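Local atomic coordinates of conjugal transfer protein TRWB (Escherichia coli, PDB entry 1E9R), a protein that probably couples plasmid DNA processing to its export in bacterial conjugation, as a membrane-anchored hexameric P-loop NTPase that resembles ring helicases and F1-ATPase. Residues Leu105-Gln110 and Ser260-Val265; Pro167-Leu172 and Asp216-His221; Thr268-Leu273 and Arg279-Phe284; Phe229-Trp234 and Asp264-Ser269. All blocks are in the same frame, centred on the assembly; numbering follows the deposited sequence.

Contact 1 of 4, residues Leu105-Gln110 and Ser260-Val265; sequences LNPYDQ and SAWVDV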
# COMPACT_ATOMS: atom_id res chain seq x y z
N LEU B 105 19.42 26.74 -27.18
CA LEU B 105 18.93 25.44 -27.61
C LEU B 105 17.42 25.52 -27.48
O LEU B 105 16.87 25.54 -26.38
CB LEU B 105 19.48 24.31 -26.75
CG LEU B 105 20.88 23.84 -27.14
CD1 LEU B 105 21.24 22.63 -26.30
CD2 LEU B 105 20.93 23.48 -28.63
N ASN B 106 16.77 25.60 -28.63
CA ASN B 106 15.32 25.70 -28.72
C ASN B 106 15.05 25.38 -30.18
O ASN B 106 15.36 26.18 -31.06
CB ASN B 106 14.88 27.13 -28.43
CG ASN B 106 13.38 27.31 -28.52
OD1 ASN B 106 12.71 26.61 -29.27
ND2 ASN B 106 12.85 28.27 -27.76
N PRO B 107 14.46 24.19 -30.46
CA PRO B 107 14.17 23.78 -31.84
C PRO B 107 13.39 24.76 -32.72
O PRO B 107 13.50 24.70 -33.95
CB PRO B 107 13.43 22.44 -31.65
CG PRO B 107 12.82 22.57 -30.31
CD PRO B 107 13.90 23.22 -29.50
N TYR B 108 12.65 25.68 -32.11
CA TYR B 108 11.85 26.64 -32.85
C TYR B 108 12.35 28.09 -32.83
O TYR B 108 11.63 29.02 -33.19
CB TYR B 108 10.40 26.58 -32.37
CG TYR B 108 9.80 25.18 -32.46
CD1 TYR B 108 10.06 24.21 -31.48
CD2 TYR B 108 8.97 24.82 -33.52
CE1 TYR B 108 9.51 22.92 -31.56
CE2 TYR B 108 8.42 23.54 -33.62
CZ TYR B 108 8.69 22.60 -32.64
OH TYR B 108 8.14 21.34 -32.76
N ASP B 109 13.60 28.28 -32.41
CA ASP B 109 14.17 29.61 -32.36
C ASP B 109 15.23 29.68 -33.45
O ASP B 109 16.06 28.78 -33.61
CB ASP B 109 14.78 29.89 -30.98
CG ASP B 109 15.14 31.34 -30.78
OD1 ASP B 109 16.07 31.82 -31.46
OD2 ASP B 109 14.50 32.01 -29.95
N GLN B 110 15.17 30.76 -34.22
CA GLN B 110 16.08 31.03 -35.33
C GLN B 110 17.54 30.94 -34.91
O GLN B 110 18.40 30.49 -35.67
CB GLN B 110 15.78 32.44 -35.85
CG GLN B 110 16.55 32.87 -37.09
CD GLN B 110 16.15 32.08 -38.32
OE1 GLN B 110 16.69 31.00 -38.59
NE2 GLN B 110 15.17 32.60 -39.06
N SER B 260 14.51 17.58 -21.18
CA SER B 260 15.00 16.62 -20.20
C SER B 260 16.28 15.98 -20.74
O SER B 260 17.23 15.76 -20.00
CB SER B 260 13.97 15.52 -19.92
OG SER B 260 12.80 16.06 -19.34
N ALA B 261 16.30 15.68 -22.03
CA ALA B 261 17.49 15.08 -22.61
C ALA B 261 18.69 16.01 -22.46
O ALA B 261 19.78 15.58 -22.07
CB ALA B 261 17.25 14.79 -24.09
N TRP B 262 18.50 17.28 -22.78
CA TRP B 262 19.59 18.23 -22.69
C TRP B 262 20.11 18.35 -21.27
O TRP B 262 21.32 18.23 -21.02
CB TRP B 262 19.18 19.61 -23.23
CG TRP B 262 19.08 19.65 -24.74
CD1 TRP B 262 19.83 18.94 -25.63
CD2 TRP B 262 18.18 20.45 -25.51
NE1 TRP B 262 19.45 19.24 -26.91
CE2 TRP B 262 18.44 20.17 -26.87
CE3 TRP B 262 17.18 21.38 -25.19
CZ2 TRP B 262 17.73 20.78 -27.92
CZ3 TRP B 262 16.47 21.99 -26.24
CH2 TRP B 262 16.75 21.68 -27.58
N VAL B 263 19.20 18.57 -20.33
CA VAL B 263 19.60 18.69 -18.93
C VAL B 263 20.43 17.47 -18.50
O VAL B 263 21.45 17.61 -17.83
CB VAL B 263 18.38 18.82 -18.01
CG1 VAL B 263 18.81 18.77 -16.56
CG2 VAL B 263 17.66 20.13 -18.31
N ASP B 264 19.98 16.28 -18.89
CA ASP B 264 20.69 15.06 -18.53
C ASP B 264 22.04 14.97 -19.24
O ASP B 264 23.00 14.47 -18.66
CB ASP B 264 19.84 13.82 -18.86
CG ASP B 264 20.34 12.59 -18.16
OD1 ASP B 264 20.06 12.47 -16.95
OD2 ASP B 264 21.02 11.75 -18.80
N VAL B 265 22.10 15.45 -20.48
CA VAL B 265 23.36 15.42 -21.20
C VAL B 265 24.37 16.23 -20.39
O VAL B 265 25.51 15.82 -20.24
CB VAL B 265 23.25 16.04 -22.60
CG1 VAL B 265 24.64 16.20 -23.21
CG2 VAL B 265 22.38 15.17 -23.48
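The indole of Trp262 carries Leu105 over one face and meets Pro107 at its far edge, near the ring plane. This is a sheet-to-helix contact of the P-loop NTPase core: Leu105 ends strand 103-105, at the edge of the large mixed sheet, and Trp262 projects from helix 252-269. Leu105 CD1 stands 3.7 Å from the centroid of the five-membered ring and 7° off its normal, a nearly vertical CH-pi contact. Over the six-membered part of the same indole lies Leu105 CB, 3.8 Å from Trp262 CZ3, so one leucine spans both rings. A chi1 of -82° sends the leucine branch back along the indole toward the helix. Pro107 CD closes the far end at 3.8 Å from Trp262 CH2. Were Trp262 an alanine, Leu105 and Pro107 would probably lose their common partner, and a gap would open between the edge strand and the helix. Beyond the strand the chain folds into a type I turn from Asn106 to Asp109, whose first side chain also makes an Asx turn. The other end of that amide is held as well, since Asn106 ND2 bonds to Thr246 OG1 on the neighbouring strand 243-247. Within the turn, Tyr108 N donates to Asn106 OD1 at 3.0 Å, from a position tilted out of the carbonyl plane.

Contact 2 of 4, residues Pro167-Leu172 and Asp216-His221; sequences PSMREL and DKLPEH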
# COMPACT_ATOMS: atom_id res chain seq x y z
N PRO B 167 24.44 9.15 -39.85
CA PRO B 167 23.92 9.49 -38.52
C PRO B 167 22.80 10.52 -38.64
O PRO B 167 22.98 11.69 -38.29
CB PRO B 167 25.15 10.03 -37.81
CG PRO B 167 25.83 10.77 -38.89
CD PRO B 167 25.74 9.82 -40.08
N SER B 168 21.65 10.07 -39.13
CA SER B 168 20.49 10.93 -39.32
C SER B 168 19.38 10.66 -38.32
O SER B 168 18.99 9.51 -38.12
CB SER B 168 19.92 10.74 -40.73
OG SER B 168 18.77 11.54 -40.94
N MET B 169 18.87 11.71 -37.68
CA MET B 169 17.79 11.52 -36.72
C MET B 169 16.55 11.09 -37.47
O MET B 169 15.69 10.40 -36.91
CB MET B 169 17.50 12.81 -35.95
CG MET B 169 18.54 13.15 -34.89
SD MET B 169 18.89 11.77 -33.78
CE MET B 169 17.42 11.73 -32.83
N ARG B 170 16.46 11.49 -38.73
CA ARG B 170 15.31 11.13 -39.55
C ARG B 170 15.39 9.64 -39.87
O ARG B 170 14.40 8.93 -39.79
CB ARG B 170 15.33 11.98 -40.83
CG ARG B 170 13.96 12.20 -41.46
CD ARG B 170 13.82 13.64 -41.97
NE ARG B 170 13.27 14.54 -40.95
CZ ARG B 170 13.22 15.87 -41.06
NH1 ARG B 170 13.71 16.47 -42.14
NH2 ARG B 170 12.68 16.60 -40.09
N GLU B 171 16.59 9.17 -40.22
CA GLU B 171 16.79 7.75 -40.53
C GLU B 171 16.57 6.89 -39.29
O GLU B 171 15.99 5.80 -39.36
CB GLU B 171 18.22 7.52 -41.05
CG GLU B 171 18.36 7.59 -42.57
CD GLU B 171 17.59 6.49 -43.28
OE1 GLU B 171 17.91 5.30 -43.06
OE2 GLU B 171 16.66 6.83 -44.06
N LEU B 172 17.04 7.40 -38.15
CA LEU B 172 16.90 6.73 -36.87
C LEU B 172 15.42 6.60 -36.53
O LEU B 172 14.95 5.55 -36.11
CB LEU B 172 17.61 7.54 -35.78
CG LEU B 172 17.59 6.97 -34.37
CD1 LEU B 172 18.29 5.62 -34.32
CD2 LEU B 172 18.29 7.95 -33.46
N ASP B 216 7.48 8.16 -28.72
CA ASP B 216 7.14 9.25 -27.80
C ASP B 216 8.31 10.18 -27.55
O ASP B 216 8.12 11.38 -27.43
CB ASP B 216 6.67 8.70 -26.45
CG ASP B 216 5.33 7.97 -26.53
OD1 ASP B 216 4.46 8.42 -27.31
OD2 ASP B 216 5.15 6.97 -25.80
N LYS B 217 9.51 9.62 -27.47
CA LYS B 217 10.69 10.43 -27.18
C LYS B 217 11.38 11.14 -28.33
O LYS B 217 11.76 12.30 -28.21
CB LYS B 217 11.73 9.57 -26.43
CG LYS B 217 11.18 8.85 -25.22
CD LYS B 217 10.50 9.78 -24.26
CE LYS B 217 9.73 9.01 -23.21
NZ LYS B 217 8.87 9.91 -22.39
N LEU B 218 11.53 10.45 -29.45
CA LEU B 218 12.24 10.99 -30.60
C LEU B 218 11.70 12.16 -31.42
O LEU B 218 12.48 12.99 -31.88
CB LEU B 218 12.59 9.86 -31.55
CG LEU B 218 13.56 8.83 -30.96
CD1 LEU B 218 13.86 7.74 -31.98
CD2 LEU B 218 14.83 9.53 -30.54
N PRO B 219 10.38 12.25 -31.61
CA PRO B 219 9.81 13.35 -32.40
C PRO B 219 10.57 14.70 -32.44
O PRO B 219 11.11 15.07 -33.49
CB PRO B 219 8.40 13.48 -31.83
CG PRO B 219 8.04 12.03 -31.58
CD PRO B 219 9.31 11.48 -30.93
N GLU B 220 10.62 15.42 -31.32
CA GLU B 220 11.30 16.71 -31.28
C GLU B 220 12.80 16.64 -31.60
O GLU B 220 13.40 17.63 -32.00
CB GLU B 220 11.11 17.35 -29.91
CG GLU B 220 9.66 17.69 -29.60
CD GLU B 220 8.99 18.51 -30.69
OE1 GLU B 220 9.62 19.47 -31.19
OE2 GLU B 220 7.83 18.21 -31.04
N HIS B 221 13.40 15.47 -31.42
CA HIS B 221 14.81 15.30 -31.73
C HIS B 221 14.96 15.29 -33.24
O HIS B 221 16.00 15.69 -33.78
CB HIS B 221 15.31 13.95 -31.19
CG HIS B 221 15.46 13.90 -29.70
ND1 HIS B 221 16.67 14.10 -29.07
CD2 HIS B 221 14.55 13.67 -28.72
CE1 HIS B 221 16.50 13.99 -27.76
NE2 HIS B 221 15.23 13.73 -27.52
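Met169 reaches Leu218 and His221 by curling: CG lies anti to the carbonyl carbon (chi1 -74°), and further bends in the same sense at chi2 (-51°) and chi3 (-73°) fold the thioether round, so that its methyl, not its sulfur, leads. That methyl, Met169 CE, lands 3.5 Å from His221 CB and 4.1 Å from Leu218 CD2, so that one methyl touches both residues. Met169 crosses Leu218 at about a right angle but meets His221 obliquely, touching the root of that side chain while the imidazole leads away toward Leu258 and Ala261 of helix 252-269. Farther along the same face, Leu172 CG approaches the other branch of Leu218, at CD1, with 4.5 Å between them, a looser touch. The contact belongs to the helical region inserted between strands 103-105 and 243-247 of the nucleotide-binding core, and it sets the first turn of helix 169-178 against the junction of helices 201-217 and 219-223. That first turn is capped by Ser168, whose OG accepts from Glu171 N at 3.3 Å and, weakly, from Arg170 N. Across the junction the chain is pinned by His221 N, which donates to Leu218 O at 2.7 Å. Leu172 also packs on helix 141-163, and Met169 on Ser116 and Phe117. The side chains meet through carbon alone, and His221 O lies beside Met169 CG at 3.8 Å, which implies that the two helical elements are held here mainly by shape and dispersion, with the hydrogen bonds serving each backbone separately.

Contact 3 of 4, residues Thr268-Leu273 and Arg279-Phe284; sequences TSILSL and RRLWLF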
# COMPACT_ATOMS: atom_id res chain seq x y z
N THR B 268 25.55 14.23 -17.17
CA THR B 268 26.47 13.11 -17.37
C THR B 268 27.82 13.58 -17.86
O THR B 268 28.86 13.05 -17.47
CB THR B 268 26.01 12.12 -18.45
OG1 THR B 268 24.59 12.07 -18.50
CG2 THR B 268 26.55 10.74 -18.14
N SER B 269 27.78 14.55 -18.75
CA SER B 269 28.99 15.08 -19.37
C SER B 269 30.01 15.72 -18.44
O SER B 269 31.21 15.53 -18.62
CB SER B 269 28.61 16.04 -20.50
OG SER B 269 27.97 15.32 -21.54
N ILE B 270 29.55 16.48 -17.44
CA ILE B 270 30.49 17.12 -16.53
C ILE B 270 31.36 16.10 -15.80
O ILE B 270 32.48 16.41 -15.39
CB ILE B 270 29.79 17.96 -15.47
CG1 ILE B 270 28.94 17.05 -14.60
CG2 ILE B 270 28.95 19.05 -16.14
CD1 ILE B 270 28.55 17.67 -13.30
N LEU B 271 30.84 14.89 -15.64
CA LEU B 271 31.56 13.82 -14.96
C LEU B 271 32.73 13.34 -15.80
O LEU B 271 33.58 12.58 -15.33
CB LEU B 271 30.62 12.65 -14.70
CG LEU B 271 29.92 12.54 -13.35
CD1 LEU B 271 29.43 13.89 -12.90
CD2 LEU B 271 28.79 11.55 -13.47
N SER B 272 32.76 13.79 -17.05
CA SER B 272 33.82 13.40 -17.98
C SER B 272 34.81 14.53 -18.21
O SER B 272 35.84 14.34 -18.85
CB SER B 272 33.22 12.97 -19.32
OG SER B 272 32.68 11.66 -19.26
N LEU B 273 34.49 15.72 -17.69
CA LEU B 273 35.37 16.87 -17.85
C LEU B 273 36.71 16.68 -17.17
O LEU B 273 36.78 16.12 -16.07
CB LEU B 273 34.72 18.14 -17.29
CG LEU B 273 33.53 18.68 -18.06
CD1 LEU B 273 32.99 19.90 -17.36
CD2 LEU B 273 33.95 19.03 -19.47
N ARG B 279 37.33 25.60 -12.22
CA ARG B 279 36.07 25.61 -12.97
C ARG B 279 34.83 25.76 -12.10
O ARG B 279 34.67 25.07 -11.09
CB ARG B 279 35.96 24.32 -13.79
CG ARG B 279 34.77 24.31 -14.73
CD ARG B 279 34.47 22.90 -15.25
NE ARG B 279 35.48 22.37 -16.16
CZ ARG B 279 36.30 21.36 -15.86
NH1 ARG B 279 36.24 20.77 -14.67
NH2 ARG B 279 37.19 20.94 -16.75
N ARG B 280 33.95 26.67 -12.50
CA ARG B 280 32.68 26.91 -11.80
C ARG B 280 31.56 26.93 -12.84
O ARG B 280 31.50 27.83 -13.68
CB ARG B 280 32.69 28.26 -11.07
CG ARG B 280 33.58 28.36 -9.85
CD ARG B 280 33.00 29.40 -8.91
NE ARG B 280 33.73 30.67 -8.83
CZ ARG B 280 34.17 31.39 -9.86
NH1 ARG B 280 34.01 30.96 -11.11
NH2 ARG B 280 34.80 32.53 -9.65
N LEU B 281 30.68 25.93 -12.77
CA LEU B 281 29.57 25.83 -13.72
C LEU B 281 28.22 25.69 -13.01
O LEU B 281 28.00 24.76 -12.23
CB LEU B 281 29.78 24.63 -14.64
CG LEU B 281 29.10 24.58 -16.03
CD1 LEU B 281 28.47 23.21 -16.22
CD2 LEU B 281 28.04 25.66 -16.18
N TRP B 282 27.31 26.62 -13.29
CA TRP B 282 25.98 26.58 -12.68
C TRP B 282 24.96 25.89 -13.58
O TRP B 282 25.06 25.92 -14.80
CB TRP B 282 25.47 28.00 -12.38
CG TRP B 282 26.27 28.72 -11.35
CD1 TRP B 282 27.46 29.36 -11.53
CD2 TRP B 282 25.95 28.86 -9.95
NE1 TRP B 282 27.91 29.88 -10.34
CE2 TRP B 282 27.00 29.59 -9.35
CE3 TRP B 282 24.88 28.43 -9.15
CZ2 TRP B 282 27.02 29.90 -7.99
CZ3 TRP B 282 24.89 28.74 -7.79
CH2 TRP B 282 25.96 29.47 -7.23
N LEU B 283 23.98 25.26 -12.94
CA LEU B 283 22.89 24.60 -13.64
C LEU B 283 21.63 25.10 -12.95
O LEU B 283 21.36 24.76 -11.80
CB LEU B 283 22.97 23.08 -13.50
CG LEU B 283 22.33 22.22 -14.61
CD1 LEU B 283 21.85 20.90 -14.01
CD2 LEU B 283 21.18 22.96 -15.29
N PHE B 284 20.87 25.93 -13.65
CA PHE B 284 19.63 26.47 -13.11
C PHE B 284 18.44 25.74 -13.69
O PHE B 284 18.25 25.75 -14.90
CB PHE B 284 19.52 27.96 -13.45
CG PHE B 284 20.39 28.83 -12.60
CD1 PHE B 284 21.73 28.99 -12.89
CD2 PHE B 284 19.86 29.45 -11.46
CE1 PHE B 284 22.55 29.76 -12.07
CE2 PHE B 284 20.66 30.22 -10.63
CZ PHE B 284 22.01 30.38 -10.93
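Arg279 NH2 is tied by a hydrogen bond to Pro274 O and is packed from one side by Leu273 CB, 3.8 Å away. The leucine lies against one face of the guanidinium with two carbons: CB sits 3.7 Å above its plane, displaced toward the rim, while Leu273 CD1 lies over the same face at 3.7 Å from Arg279 NE. With chi1 and chi2 extended, the bend at chi3 (-68°) and the twist at chi4 (110°) turn the flat group across the leucine, and the two side chains meet at a slant. A serine in place of Arg279 would probably leave Pro274 O without this donor and Leu273 without the flat surface it packs against. Residues 268-273 carry the chain out of helix 252-269, while residues 279-284 lead into strand 281-285, a central strand of the mixed sheet. The contact thus sits at the end of a beta-alpha-beta crossover that leaves strand 243-247, runs through the helix and returns to a parallel strand, with strand 83-89 lying between the two. Deeper in the core, Ile270 CG2 meets Leu281 CD1 at 4.2 Å. Ile270 places CG1 between the backbone N and the carbonyl carbon (chi1 64°), which sets CG2 beside the N, the branch that faces the strand. Leu281 packs on Leu235 of helix 231-236 as well, and Ile270 on Leu309 of the adjoining strand. The chain turns here through Ser272 N, which donates to Ser269 O at 2.8 Å, and Ser272 OG hydrogen-bonds to Asp250 OD2 of a neighbouring subunit.

Contact 4 of 4, residues Phe229-Trp234 and Asp264-Ser269; sequences FSIRSW and DVVCTS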
# COMPACT_ATOMS: atom_id res chain seq x y z
N PHE B 229 26.84 21.17 -33.15
CA PHE B 229 27.07 21.64 -31.79
C PHE B 229 27.09 20.48 -30.81
O PHE B 229 26.20 19.63 -30.83
CB PHE B 229 25.98 22.63 -31.38
CG PHE B 229 26.13 23.10 -29.96
CD1 PHE B 229 27.21 23.89 -29.59
CD2 PHE B 229 25.22 22.72 -28.99
CE1 PHE B 229 27.39 24.29 -28.26
CE2 PHE B 229 25.39 23.12 -27.65
CZ PHE B 229 26.48 23.90 -27.29
N SER B 230 28.11 20.45 -29.96
CA SER B 230 28.27 19.41 -28.95
C SER B 230 28.29 20.02 -27.56
O SER B 230 29.16 20.84 -27.25
CB SER B 230 29.56 18.62 -29.16
OG SER B 230 29.82 17.76 -28.06
N ILE B 231 27.34 19.62 -26.71
CA ILE B 231 27.28 20.13 -25.35
C ILE B 231 28.57 19.76 -24.61
O ILE B 231 29.06 20.55 -23.80
CB ILE B 231 26.06 19.57 -24.60
CG1 ILE B 231 24.77 20.09 -25.25
CG2 ILE B 231 26.12 19.97 -23.14
CD1 ILE B 231 23.51 19.46 -24.70
N ARG B 232 29.12 18.58 -24.90
CA ARG B 232 30.35 18.13 -24.25
C ARG B 232 31.50 19.06 -24.60
O ARG B 232 32.26 19.49 -23.72
CB ARG B 232 30.71 16.71 -24.71
CG ARG B 232 29.70 15.68 -24.30
CD ARG B 232 30.18 14.29 -24.65
NE ARG B 232 31.28 13.85 -23.82
CZ ARG B 232 31.77 12.61 -23.86
NH1 ARG B 232 31.25 11.72 -24.68
NH2 ARG B 232 32.78 12.27 -23.06
N SER B 233 31.64 19.34 -25.89
CA SER B 233 32.70 20.22 -26.38
C SER B 233 32.49 21.62 -25.82
O SER B 233 33.45 22.30 -25.46
CB SER B 233 32.70 20.25 -27.90
OG SER B 233 32.95 18.96 -28.44
N TRP B 234 31.24 22.06 -25.76
CA TRP B 234 30.93 23.37 -25.23
C TRP B 234 31.39 23.49 -23.77
O TRP B 234 31.97 24.49 -23.36
CB TRP B 234 29.42 23.61 -25.31
CG TRP B 234 29.00 24.90 -24.69
CD1 TRP B 234 29.14 26.15 -25.22
CD2 TRP B 234 28.39 25.07 -23.40
NE1 TRP B 234 28.66 27.09 -24.34
CE2 TRP B 234 28.20 26.46 -23.21
CE3 TRP B 234 28.00 24.19 -22.38
CZ2 TRP B 234 27.62 26.99 -22.05
CZ3 TRP B 234 27.42 24.72 -21.22
CH2 TRP B 234 27.24 26.11 -21.07
N ASP B 264 19.98 16.28 -18.89
CA ASP B 264 20.69 15.06 -18.53
C ASP B 264 22.04 14.97 -19.24
O ASP B 264 23.00 14.47 -18.66
CB ASP B 264 19.84 13.82 -18.86
CG ASP B 264 20.34 12.59 -18.16
OD1 ASP B 264 20.06 12.47 -16.95
OD2 ASP B 264 21.02 11.75 -18.80
N VAL B 265 22.10 15.45 -20.48
CA VAL B 265 23.36 15.42 -21.20
C VAL B 265 24.37 16.23 -20.39
O VAL B 265 25.51 15.82 -20.24
CB VAL B 265 23.25 16.04 -22.60
CG1 VAL B 265 24.64 16.20 -23.21
CG2 VAL B 265 22.38 15.17 -23.48
N VAL B 266 23.93 17.38 -19.88
CA VAL B 266 24.82 18.22 -19.09
C VAL B 266 25.27 17.49 -17.83
O VAL B 266 26.46 17.47 -17.51
CB VAL B 266 24.14 19.55 -18.67
CG1 VAL B 266 25.02 20.29 -17.66
CG2 VAL B 266 23.92 20.42 -19.88
N CYS B 267 24.33 16.87 -17.13
CA CYS B 267 24.65 16.14 -15.91
C CYS B 267 25.64 14.99 -16.08
O CYS B 267 26.49 14.78 -15.22
CB CYS B 267 23.37 15.64 -15.27
SG CYS B 267 22.27 16.98 -14.69
N THR B 268 25.55 14.23 -17.17
CA THR B 268 26.47 13.11 -17.37
C THR B 268 27.82 13.58 -17.86
O THR B 268 28.86 13.05 -17.47
CB THR B 268 26.01 12.12 -18.45
OG1 THR B 268 24.59 12.07 -18.50
CG2 THR B 268 26.55 10.74 -18.14
N SER B 269 27.78 14.55 -18.75
CA SER B 269 28.99 15.08 -19.37
C SER B 269 30.01 15.72 -18.44
O SER B 269 31.21 15.53 -18.62
CB SER B 269 28.61 16.04 -20.50
OG SER B 269 27.97 15.32 -21.54
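Helix 231-236, a short helix with a serine N-cap that precedes core strand 243-247, packs its first turn on the last turns of helix 252-269. Ile231 provides the apolar part and packs on two neighbouring valines, mostly on Val265. Its CD1 lies 3.8 Å from Val265 CG1, whereas its CG2 comes to 4.0 Å from Val266 CG2, the side chains of this second pair crossing at about a right angle. A chi1 of -66° swings Ile231 CG1 beside its own N, and the long branch extends over Val265. One residue on, Arg232 lays its aliphatic part alongside Ser269, with CG only 3.3 Å from Ser269 OG. The charged end goes elsewhere: Arg232 NH1 forms a salt bridge with Asp126 and also bonds to Glu120 O, which ties the arginine to the start of helix 126-134 and the loop before it. Glu120 further serves the start of helix 231-236, its carboxylate bonding to both Ser230 OG and Ile231 N. Ser230 OG in turn accepts from Ser233 N at 3.2 Å along a nearly straight line (170°), the capping bond. On the opposing helix the buried hydroxyl of Ser269 is satisfied at home, with Tyr130 OH as a second partner. Ser269 OG donates to Val265 O at 2.8 Å, and Ser269 N reaches that same oxygen at 3.0 Å from the opposite face of the carbonyl plane.

Helix 252-269 joins contacts 1, 3 and 4. Contacts 1 and 4 lie 11 Å apart between centres and share Asp264 and Val265; Ile231 CD1 of contact 4 touches Trp262 CD1 of contact 1 at 3.8 Å. Contacts 3 and 4 are closer, 8 Å between centres, and share Thr268 and Ser269. Contact 2 lies in the helical region, 14 Å from contact 1 between centres, and is linked to it by a probable hydrogen bond of 2.8 Å from Tyr108 OH to Glu220 OE1. Strand 281-285 of contact 3 is separated by one strand from strand 56-59, which leads into a loop consistent with a sulfate-holding P-loop.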